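Local structure of hypothetical protein PA2201 (Pseudomonas aeruginosa, 2FEF) at residues D113-L118 against E170-F175; A109-Y114 against P137-R142; G205-F210 against A223-S228. The protein is of unknown function but is probably an immunity protein that neutralises a PoNe-type DNase toxin. All blocks are in the same frame, centred on the assembly; numbering follows the deposited sequence.

Interaction 1 of 3, residues D113-L118 against E170-F175; sequences DYSRLL and EEVLQF
Ser115 sets its CB against the backbone carbonyl of Glu171, with CB and Glu171 O 3.4 Å apart. The small side chain lets the backbones draw together: Ser115 and Val172 have the nearest CA atoms of the two segments, 5.4 Å apart. Its OG, at chi1 77°, lies between its own backbone N and carbonyl carbon and is satisfied within its own helix, by Leu112 O. Val172 closes this buried side, its CG2 lying 4.0 Å from Ser115 OG.

The other flank is looser and partly exposed. There Glu171 and Arg116 form a salt bridge, NE of Arg116 giving its hydrogen to OE2 of Glu171 at 3.1 Å, on the syn side but 27° out of the carboxylate plane. The guanidinium and carboxylate planes are turned 50° apart, and the second bond, from Arg116 NH2 to Glu171 OE1, is weak at 3.5 Å. Arg116 NH1 also makes a weak bond to Asp113 OD1, extending the network.

Helix 66-93 packs on helix 97-127 here, through Trp76 and Leu70, while Val172 also rests on Trp111 and on Leu139 of the loop 137-142.

Interaction 2 of 3, residues A109-Y114 against P137-R142; sequences ALWLDY and PALAPR
Ala138, Trp111 and Leu139 bury the most surface where the loop 137-142 lies against helix 97-127. The methyl of Ala138 points at the helix and stands above the plane of the Tyr114 ring, CB to CE2 3.5 Å. The carbonyl oxygen of the same alanine comes in at the ring edge, near the plane, 3.3 Å from Tyr114 CE2, so one small residue offers both a methyl and an oxygen to the phenol.

Leu139 takes the neighbouring aromatic. With CG anti to its backbone N (chi1 -158°), its two methyls reach the indole of Trp111: CD2 sits over a face of the six-membered ring, 4.0 Å from the centroid and 16° off the normal, a CH-pi contact, while CD1 lies 3.5 Å from CH2. Leucine and tryptophan side chains cross at about a right angle. The deposited model has a second conformer for Leu139, so these details belong to one of two positions.

Trp111 NE1 is hydrogen-bonded to Ser84 of helix 66-93, which probably fixes the indole's rotation, and Phe148 meets the ring too. No hydrogen bond joins the two segments; their cohesion comes mainly from buried apolar packing and the CH-pi contact, with the Ala138 carbonyl oxygen against the ring edges and the indole N-H satisfied by another helix.

Interaction 3 of 3, residues G205-F210 against A223-S228; sequences GQLRAF and APYLQS
Leu207 lays a methyl on the ring of Tyr225 almost exactly over its middle: CD2 stands 3.6 Å from the centroid and only 4° off the normal. All six ring carbons are therefore nearly equidistant from that methyl, a well-centred CH-pi contact. Leu207 CG follows toward the hydroxyl end of the ring, 3.8 Å from CE1, and the two side chains run obliquely to each other.

A second approach uses the edge. Gln206 CB lies in the plane of the ring, 3.7 Å from Tyr225 CD1, so adjacent residues of the 3-10 segment 205-207 meet one aromatic from two directions, face and rim. Tyr225 reaches them because its CG is anti to the backbone N (chi1 180°), which sends the ring from helix 223-234 against that 3-10 segment. Beyond CB, the Gln206 chain bends at chi2 (-65°) and leaves its amide clear of the ring. A water links this exposed side to Ser228: it lies 3.0 Å from Ser228 OG and accepts a weak bond from Gln206 NE2.

At the far end of the phenol, Tyr225 OH is hydrogen-bonded to Glu259 of helix 258-267, while Pro203 and Phe204 of helix 201-204 also touch the residue. The contact is thus divided by chemistry: direct cohesion comes from aliphatic groups on an aromatic ring, no direct hydrogen bond joins the segments, and the water, weakly bound on the Gln206 side, gives a polar link.

Overall arrangement
Interactions 1 and 2 are neighbours on helix 97-127, sharing Asp113 and Tyr114, with centres 5 Å apart. They also join directly: Val172 O and Leu139 N are 3.1 Å apart in a probable hydrogen bond, and Val172 CG2 packs 3.6 Å from Trp111 O. The loop 137-142 and the end of helix 165-172 are thus tied both to the long helix and to each other. Interaction 3 is a separate packing contact, within the range of the PoNi C-terminal family; its centre is 31 Å from that of interaction 1 and 28 Å from that of interaction 2, with nearest atoms about 15 and 12 Å away. All three contacts are structural packing.

Interaction 1 of 3, residues D113-L118 against E170-F175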
loop_
_atom_site.group_PDB
_atom_site.type_symbol
_atom_site.label_atom_id
_atom_site.label_comp_id
_atom_site.label_asym_id
_atom_site.label_seq_id
_atom_site.Cartn_x
_atom_site.Cartn_y
_atom_site.Cartn_z
ATOM N N ASP B 113 -6.341 -4.170 20.873
ATOM C CA ASP B 113 -5.866 -2.753 20.808
ATOM C C ASP B 113 -6.764 -1.873 19.969
ATOM O O ASP B 113 -7.088 -0.736 20.365
ATOM C CB ASP B 113 -4.408 -2.656 20.312
ATOM C CG ASP B 113 -3.391 -3.320 21.304
ATOM O OD1 ASP B 113 -3.721 -3.593 22.481
ATOM O OD2 ASP B 113 -2.251 -3.543 20.907
ATOM N N TYR B 114 -7.156 -2.365 18.793
ATOM C CA TYR B 114 -8.138 -1.642 17.997
ATOM C C TYR B 114 -9.380 -1.297 18.813
ATOM O O TYR B 114 -9.816 -0.143 18.827
ATOM C CB TYR B 114 -8.502 -2.438 16.725
ATOM C CG TYR B 114 -9.809 -2.060 16.037
ATOM C CD1 TYR B 114 -10.100 -0.740 15.688
ATOM C CD2 TYR B 114 -10.741 -3.058 15.680
ATOM C CE1 TYR B 114 -11.308 -0.412 15.061
ATOM C CE2 TYR B 114 -11.930 -2.733 15.035
ATOM C CZ TYR B 114 -12.211 -1.425 14.732
ATOM O OH TYR B 114 -13.384 -1.072 14.077
ATOM N N SER B 115 -9.972 -2.295 19.463
ATOM C CA SER B 115 -11.214 -2.047 20.209
ATOM C C SER B 115 -11.004 -0.998 21.321
ATOM O O SER B 115 -11.894 -0.194 21.626
ATOM C CB SER B 115 -11.729 -3.366 20.811
ATOM O OG SER B 115 -10.986 -3.759 21.985
ATOM N N ARG B 116 -9.832 -1.016 21.948
ATOM C CA ARG B 116 -9.556 -0.053 23.043
ATOM C C ARG B 116 -9.404 1.364 22.527
ATOM O O ARG B 116 -9.885 2.329 23.152
ATOM C CB ARG B 116 -8.308 -0.458 23.810
ATOM C CG ARG B 116 -8.515 -1.742 24.618
ATOM C CD ARG B 116 -7.171 -2.289 25.002
ATOM N NE ARG B 116 -7.289 -3.399 25.935
ATOM C CZ ARG B 116 -6.316 -4.276 26.156
ATOM N NH1 ARG B 116 -5.171 -4.194 25.471
ATOM N NH2 ARG B 116 -6.502 -5.261 27.031
ATOM N N LEU B 117 -8.773 1.506 21.357
ATOM C CA LEU B 117 -8.590 2.841 20.757
ATOM C C LEU B 117 -9.920 3.339 20.221
ATOM O O LEU B 117 -10.216 4.538 20.280
ATOM C CB LEU B 117 -7.519 2.810 19.635
ATOM C CG LEU B 117 -6.111 2.490 20.165
ATOM C CD1 LEU B 117 -5.181 2.195 19.031
ATOM C CD2 LEU B 117 -5.596 3.702 20.947
ATOM N N LEU B 118 -10.725 2.401 19.721
ATOM C CA LEU B 118 -12.055 2.747 19.229
ATOM C C LEU B 118 -12.897 3.237 20.401
ATOM O O LEU B 118 -13.555 4.265 20.288
ATOM C CB LEU B 118 -12.742 1.543 18.553
ATOM C CG LEU B 118 -14.133 1.787 17.952
ATOM C CD1 LEU B 118 -14.092 2.839 16.846
ATOM C CD2 LEU B 118 -14.691 0.431 17.416
ATOM N N GLU B 170 -15.258 -9.841 25.561
ATOM C CA GLU B 170 -15.724 -8.611 26.225
ATOM C C GLU B 170 -15.479 -7.321 25.412
ATOM O O GLU B 170 -16.396 -6.510 25.218
ATOM C CB GLU B 170 -15.119 -8.439 27.626
ATOM C CG GLU B 170 -15.495 -7.053 28.209
ATOM C CD GLU B 170 -15.023 -6.837 29.606
ATOM O OE1 GLU B 170 -14.033 -7.470 29.992
ATOM O OE2 GLU B 170 -15.651 -6.019 30.316
ATOM N N GLU B 171 -14.238 -7.112 25.000
ATOM C CA GLU B 171 -13.807 -5.806 24.497
ATOM C C GLU B 171 -14.029 -5.659 22.987
ATOM O O GLU B 171 -14.406 -4.578 22.507
ATOM C CB GLU B 171 -12.343 -5.550 24.832
ATOM C CG GLU B 171 -12.001 -5.673 26.341
ATOM C CD GLU B 171 -10.648 -5.032 26.750
ATOM O OE1 GLU B 171 -9.921 -5.625 27.593
ATOM O OE2 GLU B 171 -10.304 -3.929 26.249
ATOM N N VAL B 172 -13.781 -6.736 22.250
ATOM C CA VAL B 172 -13.883 -6.683 20.786
ATOM C C VAL B 172 -15.318 -6.970 20.325
ATOM O O VAL B 172 -15.828 -6.281 19.414
ATOM C CB VAL B 172 -12.866 -7.633 20.063
ATOM C CG1 VAL B 172 -12.886 -7.411 18.543
ATOM C CG2 VAL B 172 -11.440 -7.434 20.589
ATOM N N LEU B 173 -15.957 -7.992 20.912
ATOM C CA LEU B 173 -17.304 -8.380 20.478
ATOM C C LEU B 173 -18.405 -7.767 21.331
ATOM O O LEU B 173 -19.571 -7.831 20.946
ATOM C CB LEU B 173 -17.473 -9.924 20.443
ATOM C CG LEU B 173 -16.382 -10.758 19.785
ATOM C CD1 LEU B 173 -16.803 -12.264 19.763
ATOM C CD2 LEU B 173 -16.043 -10.292 18.400
ATOM N N GLN B 174 -18.033 -7.227 22.501
ATOM C CA GLN B 174 -18.983 -6.693 23.496
ATOM C C GLN B 174 -20.064 -7.724 23.812
ATOM O O GLN B 174 -21.256 -7.396 23.913
ATOM C CB GLN B 174 -19.585 -5.351 23.040
ATOM C CG GLN B 174 -18.541 -4.276 22.773
ATOM C CD GLN B 174 -19.149 -2.907 22.452
ATOM O OE1 GLN B 174 -20.370 -2.725 22.452
ATOM N NE2 GLN B 174 -18.290 -1.944 22.173
ATOM N N PHE B 175 -19.632 -8.985 23.951
ATOM C CA PHE B 175 -20.504 -10.104 24.272
ATOM C C PHE B 175 -21.662 -10.331 23.306
ATOM O O PHE B 175 -22.618 -11.014 23.643
ATOM C CB PHE B 175 -20.994 -10.045 25.737
ATOM C CG PHE B 175 -19.986 -10.562 26.729
ATOM C CD1 PHE B 175 -19.858 -11.933 26.963
ATOM C CD2 PHE B 175 -19.188 -9.693 27.438
ATOM C CE1 PHE B 175 -18.935 -12.410 27.891
ATOM C CE2 PHE B 175 -18.261 -10.157 28.370
ATOM C CZ PHE B 175 -18.123 -11.507 28.581
#

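Interaction 2 of 3, residues A109-Y114 against P137-R142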
loop_
_atom_site.group_PDB
_atom_site.type_symbol
_atom_site.label_atom_id
_atom_site.label_comp_id
_atom_site.label_asym_id
_atom_site.label_seq_id
_atom_site.Cartn_x
_atom_site.Cartn_y
_atom_site.Cartn_z
ATOM N N ALA B 109 -3.949 -9.498 19.683
ATOM C CA ALA B 109 -3.546 -8.232 20.330
ATOM C C ALA B 109 -3.984 -7.049 19.492
ATOM O O ALA B 109 -4.450 -6.073 20.018
ATOM C CB ALA B 109 -2.053 -8.179 20.514
ATOM N N LEU B 110 -3.820 -7.123 18.173
ATOM C CA LEU B 110 -4.200 -5.986 17.347
ATOM C C LEU B 110 -5.706 -5.754 17.379
ATOM O O LEU B 110 -6.130 -4.597 17.417
ATOM C CB LEU B 110 -3.677 -6.115 15.910
ATOM C CG LEU B 110 -2.166 -5.898 15.750
ATOM C CD1 LEU B 110 -1.783 -6.470 14.365
ATOM C CD2 LEU B 110 -1.762 -4.393 15.954
ATOM N N TRP B 111 -6.507 -6.833 17.340
ATOM C CA TRP B 111 -7.963 -6.676 17.481
ATOM C C TRP B 111 -8.385 -6.023 18.823
ATOM O O TRP B 111 -9.235 -5.121 18.848
ATOM C CB TRP B 111 -8.670 -8.021 17.281
ATOM C CG TRP B 111 -8.881 -8.380 15.829
ATOM C CD1 TRP B 111 -8.116 -9.250 15.068
ATOM C CD2 TRP B 111 -9.886 -7.859 14.956
ATOM N NE1 TRP B 111 -8.626 -9.316 13.791
ATOM C CE2 TRP B 111 -9.685 -8.447 13.683
ATOM C CE3 TRP B 111 -10.923 -6.911 15.113
ATOM C CZ2 TRP B 111 -10.523 -8.165 12.582
ATOM C CZ3 TRP B 111 -11.754 -6.637 14.028
ATOM C CH2 TRP B 111 -11.532 -7.255 12.768
ATOM N N LEU B 112 -7.773 -6.487 19.912
ATOM C CA LEU B 112 -7.996 -5.948 21.250
ATOM C C LEU B 112 -7.564 -4.479 21.332
ATOM O O LEU B 112 -8.342 -3.643 21.803
ATOM C CB LEU B 112 -7.187 -6.761 22.257
ATOM C CG LEU B 112 -7.374 -6.401 23.718
ATOM C CD1 LEU B 112 -8.854 -6.542 24.085
ATOM C CD2 LEU B 112 -6.492 -7.310 24.557
ATOM N N ASP B 113 -6.341 -4.170 20.873
ATOM C CA ASP B 113 -5.866 -2.753 20.808
ATOM C C ASP B 113 -6.764 -1.873 19.969
ATOM O O ASP B 113 -7.088 -0.736 20.365
ATOM C CB ASP B 113 -4.408 -2.656 20.312
ATOM C CG ASP B 113 -3.391 -3.320 21.304
ATOM O OD1 ASP B 113 -3.721 -3.593 22.481
ATOM O OD2 ASP B 113 -2.251 -3.543 20.907
ATOM N N TYR B 114 -7.156 -2.365 18.793
ATOM C CA TYR B 114 -8.138 -1.642 17.997
ATOM C C TYR B 114 -9.380 -1.297 18.813
ATOM O O TYR B 114 -9.816 -0.143 18.827
ATOM C CB TYR B 114 -8.502 -2.438 16.725
ATOM C CG TYR B 114 -9.809 -2.060 16.037
ATOM C CD1 TYR B 114 -10.100 -0.740 15.688
ATOM C CD2 TYR B 114 -10.741 -3.058 15.680
ATOM C CE1 TYR B 114 -11.308 -0.412 15.061
ATOM C CE2 TYR B 114 -11.930 -2.733 15.035
ATOM C CZ TYR B 114 -12.211 -1.425 14.732
ATOM O OH TYR B 114 -13.384 -1.072 14.077
ATOM N N PRO B 137 -19.923 -2.675 18.026
ATOM C CA PRO B 137 -18.655 -3.150 18.559
ATOM C C PRO B 137 -17.555 -3.107 17.504
ATOM O O PRO B 137 -17.852 -3.080 16.299
ATOM C CB PRO B 137 -18.933 -4.621 18.914
ATOM C CG PRO B 137 -20.421 -4.791 18.899
ATOM C CD PRO B 137 -21.007 -3.671 18.105
ATOM N N ALA B 138 -16.297 -3.147 17.957
ATOM C CA ALA B 138 -15.132 -3.203 17.059
ATOM C C ALA B 138 -15.294 -4.327 16.024
ATOM O O ALA B 138 -14.925 -4.180 14.840
ATOM C CB ALA B 138 -13.863 -3.420 17.857
ATOM N N LEU B 139 -15.861 -5.434 16.475
ATOM C CA LEU B 139 -16.191 -6.537 15.581
ATOM C C LEU B 139 -17.647 -6.901 15.805
ATOM O O LEU B 139 -18.039 -7.334 16.889
ATOM C CB LEU B 139 -15.243 -7.725 15.818
ATOM C CG LEU B 139 -15.014 -8.795 14.751
ATOM C CD1 LEU B 139 -14.816 -8.230 13.333
ATOM C CD2 LEU B 139 -13.830 -9.668 15.170
ATOM N N ALA B 140 -18.460 -6.703 14.771
ATOM C CA ALA B 140 -19.912 -6.881 14.876
ATOM C C ALA B 140 -20.292 -8.189 14.212
ATOM O O ALA B 140 -20.417 -8.232 12.978
ATOM C CB ALA B 140 -20.628 -5.738 14.197
ATOM N N PRO B 141 -20.452 -9.262 15.011
ATOM C CA PRO B 141 -20.612 -10.602 14.445
ATOM C C PRO B 141 -21.952 -10.797 13.735
ATOM O O PRO B 141 -22.074 -11.676 12.918
ATOM C CB PRO B 141 -20.549 -11.501 15.685
ATOM C CG PRO B 141 -19.764 -10.728 16.652
ATOM C CD PRO B 141 -20.392 -9.336 16.483
ATOM N N ARG B 142 -22.941 -9.943 14.014
ATOM C CA ARG B 142 -24.238 -10.066 13.310
ATOM C C ARG B 142 -24.129 -9.706 11.830
ATOM O O ARG B 142 -25.001 -10.084 11.011
ATOM C CB ARG B 142 -25.316 -9.210 14.004
ATOM C CG ARG B 142 -25.857 -9.876 15.262
ATOM C CD ARG B 142 -26.728 -8.885 16.081
ATOM N NE ARG B 142 -26.946 -9.400 17.432
ATOM C CZ ARG B 142 -27.914 -10.246 17.758
ATOM N NH1 ARG B 142 -28.784 -10.660 16.843
ATOM N NH2 ARG B 142 -28.021 -10.684 19.001
#

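Interaction 3 of 3, residues G205-F210 against A223-S228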
loop_
_atom_site.group_PDB
_atom_site.type_symbol
_atom_site.label_atom_id
_atom_site.label_comp_id
_atom_site.label_asym_id
_atom_site.label_seq_id
_atom_site.Cartn_x
_atom_site.Cartn_y
_atom_site.Cartn_z
ATOM N N GLY B 205 -26.519 -22.745 10.710
ATOM C CA GLY B 205 -27.770 -23.366 11.160
ATOM C C GLY B 205 -27.742 -24.884 11.065
ATOM O O GLY B 205 -28.475 -25.560 11.783
ATOM N N GLN B 206 -26.877 -25.411 10.194
ATOM C CA GLN B 206 -26.725 -26.863 9.977
ATOM C C GLN B 206 -25.995 -27.579 11.122
ATOM O O GLN B 206 -25.867 -28.809 11.097
ATOM C CB GLN B 206 -26.018 -27.142 8.630
ATOM C CG GLN B 206 -26.796 -26.600 7.406
ATOM C CD GLN B 206 -28.125 -27.306 7.219
ATOM O OE1 GLN B 206 -29.191 -26.698 7.339
ATOM N NE2 GLN B 206 -28.071 -28.601 6.957
ATOM N N LEU B 207 -25.528 -26.798 12.104
ATOM C CA LEU B 207 -24.972 -27.311 13.360
ATOM C C LEU B 207 -26.037 -27.599 14.423
ATOM O O LEU B 207 -25.722 -28.168 15.484
ATOM C CB LEU B 207 -23.930 -26.337 13.930
ATOM C CG LEU B 207 -22.648 -26.123 13.095
ATOM C CD1 LEU B 207 -21.735 -25.059 13.682
ATOM C CD2 LEU B 207 -21.870 -27.419 12.951
ATOM N N ARG B 208 -27.284 -27.223 14.124
ATOM C CA ARG B 208 -28.422 -27.356 15.049
ATOM C C ARG B 208 -28.583 -28.749 15.623
ATOM O O ARG B 208 -28.779 -28.883 16.823
ATOM C CB ARG B 208 -29.734 -26.890 14.397
ATOM C CG ARG B 208 -30.977 -27.010 15.270
ATOM C CD ARG B 208 -32.057 -26.043 14.792
ATOM N NE ARG B 208 -33.405 -26.504 15.113
ATOM C CZ ARG B 208 -34.473 -25.716 15.269
ATOM N NH1 ARG B 208 -34.375 -24.390 15.150
ATOM N NH2 ARG B 208 -35.654 -26.261 15.553
ATOM N N ALA B 209 -28.458 -29.772 14.786
ATOM C CA ALA B 209 -28.538 -31.165 15.239
ATOM C C ALA B 209 -27.442 -31.490 16.252
ATOM O O ALA B 209 -27.704 -32.127 17.277
ATOM C CB ALA B 209 -28.461 -32.125 14.059
ATOM N N PHE B 210 -26.221 -31.041 15.963
ATOM C CA PHE B 210 -25.081 -31.304 16.836
ATOM C C PHE B 210 -25.248 -30.623 18.212
ATOM O O PHE B 210 -24.961 -31.217 19.261
ATOM C CB PHE B 210 -23.776 -30.868 16.155
ATOM C CG PHE B 210 -22.593 -30.825 17.083
ATOM C CD1 PHE B 210 -21.883 -31.976 17.364
ATOM C CD2 PHE B 210 -22.205 -29.631 17.686
ATOM C CE1 PHE B 210 -20.805 -31.939 18.225
ATOM C CE2 PHE B 210 -21.119 -29.596 18.554
ATOM C CZ PHE B 210 -20.420 -30.753 18.816
ATOM N N ALA B 223 -19.846 -34.937 10.487
ATOM C CA ALA B 223 -19.381 -35.387 9.177
ATOM C C ALA B 223 -20.279 -34.906 8.002
ATOM O O ALA B 223 -19.752 -34.394 7.012
ATOM C CB ALA B 223 -19.125 -36.911 9.149
ATOM N N PRO B 224 -21.626 -35.039 8.106
ATOM C CA PRO B 224 -22.494 -34.458 7.065
ATOM C C PRO B 224 -22.318 -32.941 6.880
ATOM O O PRO B 224 -22.341 -32.463 5.743
ATOM C CB PRO B 224 -23.910 -34.797 7.562
ATOM C CG PRO B 224 -23.713 -36.108 8.310
ATOM C CD PRO B 224 -22.432 -35.798 9.086
ATOM N N TYR B 225 -22.111 -32.219 7.976
ATOM C CA TYR B 225 -21.809 -30.784 7.936
ATOM C C TYR B 225 -20.552 -30.470 7.121
ATOM O O TYR B 225 -20.583 -29.578 6.262
ATOM C CB TYR B 225 -21.712 -30.203 9.359
ATOM C CG TYR B 225 -21.395 -28.711 9.404
ATOM C CD1 TYR B 225 -22.399 -27.769 9.254
ATOM C CD2 TYR B 225 -20.064 -28.255 9.618
ATOM C CE1 TYR B 225 -22.103 -26.392 9.312
ATOM C CE2 TYR B 225 -19.762 -26.886 9.686
ATOM C CZ TYR B 225 -20.795 -25.963 9.530
ATOM O OH TYR B 225 -20.497 -24.602 9.574
ATOM N N LEU B 226 -19.452 -31.190 7.380
ATOM C CA LEU B 226 -18.233 -31.002 6.597
ATOM C C LEU B 226 -18.421 -31.332 5.113
ATOM O O LEU B 226 -17.859 -30.651 4.255
ATOM C CB LEU B 226 -17.073 -31.862 7.137
ATOM C CG LEU B 226 -16.308 -31.367 8.354
ATOM C CD1 LEU B 226 -15.221 -32.342 8.741
ATOM C CD2 LEU B 226 -15.703 -29.978 8.046
ATOM N N GLN B 227 -19.158 -32.401 4.808
ATOM C CA GLN B 227 -19.388 -32.788 3.415
ATOM C C GLN B 227 -20.217 -31.754 2.668
ATOM O O GLN B 227 -19.857 -31.356 1.561
ATOM C CB GLN B 227 -20.071 -34.165 3.313
ATOM C CG GLN B 227 -20.391 -34.648 1.843
ATOM C CD GLN B 227 -19.153 -34.782 0.966
ATOM O OE1 GLN B 227 -18.031 -34.868 1.468
ATOM N NE2 GLN B 227 -19.350 -34.783 -0.358
ATOM N N SER B 228 -21.325 -31.327 3.277
ATOM C CA SER B 228 -22.270 -30.464 2.597
ATOM C C SER B 228 -21.868 -28.991 2.632
ATOM O O SER B 228 -22.008 -28.297 1.620
ATOM C CB SER B 228 -23.679 -30.668 3.154
ATOM O OG SER B 228 -23.870 -29.954 4.362
HETATM O O HOH W 1 -25.553 -30.902 6.702
#